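Local coordinates for uncharacterized protein YhfS (Escherichia coli, PDB 4J8L) that is of unknown function but carries pyridoxal phosphate covalently bound to a lysine and resembles class I and II aminotransferases, at residues Pro89-Leu94 with Gln134-Leu139. Sequence-based numbering, arbitrary orientation.
Sequences PGQRLL and QPDAAL
Asp136, just before strand 137-141, bonds Arg92, the first residue of the adjacent parallel strand 92-96, in the seven-stranded mixed sheet of the aminotransferase-like domain. Asp136 OD2 accepts Arg92 N at 3.0 Å, using the anti lone pair on a nearly straight bond (165°). In return, Asp136 N gives its hydrogen to Arg92 O at 2.8 Å. Ala137 N adds a weak bond to the same carbonyl oxygen. CG of Asp136 stands beside its own backbone N (chi1 -62°), on the side of Gln91 and Arg92. The Gln91 amide stacks on the carboxylate with the planes 8° apart, and Gln91 CD lies 3.8 Å from Asp136 CG. An alanine in place of Asp136 has no carboxylate, and would probably leave Arg92 N without its acceptor and one face of the Gln91 amide without its stacking partner.

Regular parallel pairing follows. Leu94 N bonds Ala137 O at 2.9 Å, and Leu139 N bonds Leu94 O at 3.0 Å. Leu94 CB rests against Pro135 CB and Ala138 CB. Leu93 CD1 packs against Ala137 CB and Leu139 CB, 4.2 Å from each.

One sheet face carries Leu93 and Ala137 and is covered by helix 74-86, where Leu83 touches Leu93. The other carries Leu94 and Ala138, and helix 123-133 packs there on Leu94. Gln91 OE1 is held by Lys88 N. Arg92 NH2 hydrogen-bonds Gln133 O, at the end of helix 123-133, where Gln134 leaves helical geometry with positive phi.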
ATOM      1  N   PRO A  89     -13.332 -11.455 -18.495  1.00 26.61           N
ATOM      2  CA  PRO A  89     -12.639 -12.734 -18.358  1.00 26.44           C
ATOM      3  C   PRO A  89     -12.013 -13.141 -19.686  1.00 26.36           C
ATOM      4  O   PRO A  89     -12.649 -13.009 -20.735  1.00 29.92           O
ATOM      5  CB  PRO A  89     -13.769 -13.705 -18.021  1.00 35.61           C
ATOM      6  CG  PRO A  89     -14.786 -12.882 -17.369  1.00 38.19           C
ATOM      7  CD  PRO A  89     -14.715 -11.523 -17.987  1.00 33.41           C
ATOM      8  N   GLY A  90     -10.777 -13.624 -19.641  1.00 29.42           N
ATOM      9  CA  GLY A  90     -10.123 -14.118 -20.838  1.00 29.47           C
ATOM     10  C   GLY A  90      -9.409 -13.036 -21.621  1.00 30.73           C
ATOM     11  O   GLY A  90      -8.802 -13.309 -22.652  1.00 31.25           O
ATOM     12  N   GLN A  91      -9.475 -11.801 -21.137  1.00 29.31           N
ATOM     13  CA  GLN A  91      -8.793 -10.707 -21.818  1.00 29.60           C
ATOM     14  C   GLN A  91      -7.341 -10.583 -21.376  1.00 25.44           C
ATOM     15  O   GLN A  91      -6.867 -11.361 -20.553  1.00 29.68           O
ATOM     16  CB  GLN A  91      -9.554  -9.390 -21.651  1.00 28.01           C
ATOM     17  CG  GLN A  91     -10.815  -9.342 -22.494  1.00 30.09           C
ATOM     18  CD  GLN A  91     -11.374  -7.946 -22.624  1.00 31.21           C
ATOM     19  OE1 GLN A  91     -11.466  -7.206 -21.645  1.00 31.63           O
ATOM     20  NE2 GLN A  91     -11.747  -7.574 -23.840  1.00 37.11           N
ATOM     21  N   ARG A  92      -6.635  -9.608 -21.938  1.00 29.77           N
ATOM     22  CA  ARG A  92      -5.187  -9.539 -21.780  1.00 28.49           C
ATOM     23  C   ARG A  92      -4.763  -8.407 -20.859  1.00 26.93           C
ATOM     24  O   ARG A  92      -5.083  -7.239 -21.095  1.00 27.62           O
ATOM     25  CB  ARG A  92      -4.518  -9.412 -23.152  1.00 31.94           C
ATOM     26  CG  ARG A  92      -4.870 -10.557 -24.091  1.00 36.08           C
ATOM     27  CD  ARG A  92      -4.808 -10.140 -25.557  1.00 42.40           C
ATOM     28  NE  ARG A  92      -3.446  -9.864 -26.002  1.00 45.53           N
ATOM     29  CZ  ARG A  92      -2.537 -10.805 -26.247  1.00 55.48           C
ATOM     30  NH1 ARG A  92      -2.839 -12.086 -26.075  1.00 58.93           N
ATOM     31  NH2 ARG A  92      -1.320 -10.466 -26.655  1.00 55.57           N
ATOM     32  N   LEU A  93      -4.045  -8.771 -19.802  1.00 22.49           N
ATOM     33  CA  LEU A  93      -3.602  -7.811 -18.795  1.00 21.31           C
ATOM     34  C   LEU A  93      -2.089  -7.661 -18.830  1.00 27.91           C
ATOM     35  O   LEU A  93      -1.354  -8.646 -18.746  1.00 26.18           O
ATOM     36  CB  LEU A  93      -4.042  -8.261 -17.396  1.00 20.06           C
ATOM     37  CG  LEU A  93      -3.550  -7.385 -16.240  1.00 22.77           C
ATOM     38  CD1 LEU A  93      -4.275  -6.031 -16.232  1.00 22.12           C
ATOM     39  CD2 LEU A  93      -3.706  -8.098 -14.897  1.00 20.40           C
ATOM     40  N   LEU A  94      -1.621  -6.427 -18.964  1.00 24.92           N
ATOM     41  CA  LEU A  94      -0.190  -6.164 -18.922  1.00 26.71           C
ATOM     42  C   LEU A  94       0.297  -6.031 -17.473  1.00 26.71           C
ATOM     43  O   LEU A  94      -0.293  -5.301 -16.670  1.00 24.36           O
ATOM     44  CB  LEU A  94       0.144  -4.895 -19.702  1.00 25.64           C
ATOM     45  CG  LEU A  94       1.629  -4.532 -19.744  1.00 27.41           C
ATOM     46  CD1 LEU A  94       2.344  -5.317 -20.834  1.00 31.58           C
ATOM     47  CD2 LEU A  94       1.827  -3.040 -19.944  1.00 29.37           C
ATOM     48  N   GLN A 134      -0.980  -5.261 -27.648  1.00 35.59           N
ATOM     49  CA  GLN A 134      -2.294  -4.641 -27.438  1.00 38.17           C
ATOM     50  C   GLN A 134      -3.049  -5.126 -26.196  1.00 33.70           C
ATOM     51  O   GLN A 134      -4.139  -5.687 -26.314  1.00 35.35           O
ATOM     52  CB  GLN A 134      -3.171  -4.841 -28.678  1.00 44.96           C
ATOM     53  CG  GLN A 134      -2.642  -4.159 -29.929  1.00 54.01           C
ATOM     54  CD  GLN A 134      -2.747  -2.649 -29.854  1.00 61.59           C
ATOM     55  OE1 GLN A 134      -3.846  -2.095 -29.805  1.00 65.36           O
ATOM     56  NE2 GLN A 134      -1.604  -1.975 -29.840  1.00 65.67           N
ATOM     57  N   PRO A 135      -2.481  -4.909 -25.001  1.00 31.38           N
ATOM     58  CA  PRO A 135      -3.195  -5.375 -23.809  1.00 28.38           C
ATOM     59  C   PRO A 135      -4.507  -4.618 -23.635  1.00 31.25           C
ATOM     60  O   PRO A 135      -4.612  -3.471 -24.071  1.00 32.10           O
ATOM     61  CB  PRO A 135      -2.226  -5.043 -22.670  1.00 29.49           C
ATOM     62  CG  PRO A 135      -1.402  -3.914 -23.194  1.00 30.42           C
ATOM     63  CD  PRO A 135      -1.258  -4.159 -24.664  1.00 33.41           C
ATOM     64  N   ASP A 136      -5.497  -5.257 -23.027  1.00 29.53           N
ATOM     65  CA  ASP A 136      -6.782  -4.608 -22.786  1.00 27.80           C
ATOM     66  C   ASP A 136      -6.754  -3.683 -21.568  1.00 25.92           C
ATOM     67  O   ASP A 136      -7.540  -2.731 -21.478  1.00 26.27           O
ATOM     68  CB  ASP A 136      -7.885  -5.652 -22.648  1.00 31.67           C
ATOM     69  CG  ASP A 136      -8.060  -6.473 -23.911  1.00 32.79           C
ATOM     70  OD1 ASP A 136      -8.561  -5.920 -24.921  1.00 28.23           O
ATOM     71  OD2 ASP A 136      -7.690  -7.667 -23.899  1.00 30.34           O
ATOM     72  N   ALA A 137      -5.851  -3.969 -20.632  1.00 25.83           N
ATOM     73  CA  ALA A 137      -5.636  -3.116 -19.476  1.00 22.45           C
ATOM     74  C   ALA A 137      -4.250  -3.398 -18.904  1.00 22.92           C
ATOM     75  O   ALA A 137      -3.573  -4.347 -19.327  1.00 22.14           O
ATOM     76  CB  ALA A 137      -6.715  -3.360 -18.415  1.00 24.48           C
ATOM     77  N   ALA A 138      -3.828  -2.567 -17.955  1.00 20.27           N
ATOM     78  CA  ALA A 138      -2.546  -2.752 -17.283  1.00 20.10           C
ATOM     79  C   ALA A 138      -2.701  -2.607 -15.777  1.00 23.02           C
ATOM     80  O   ALA A 138      -3.511  -1.817 -15.303  1.00 20.99           O
ATOM     81  CB  ALA A 138      -1.516  -1.750 -17.800  1.00 21.78           C
ATOM     82  N   LEU A 139      -1.921  -3.379 -15.032  1.00 19.08           N
ATOM     83  CA  LEU A 139      -1.849  -3.227 -13.588  1.00 18.62           C
ATOM     84  C   LEU A 139      -0.440  -2.794 -13.232  1.00 18.76           C
ATOM     85  O   LEU A 139       0.538  -3.383 -13.690  1.00 19.74           O
ATOM     86  CB  LEU A 139      -2.199  -4.540 -12.880  1.00 19.71           C
ATOM     87  CG  LEU A 139      -2.183  -4.495 -11.343  1.00 23.73           C
ATOM     88  CD1 LEU A 139      -3.351  -5.274 -10.750  1.00 21.34           C
ATOM     89  CD2 LEU A 139      -0.868  -5.040 -10.806  1.00 27.68           C
TER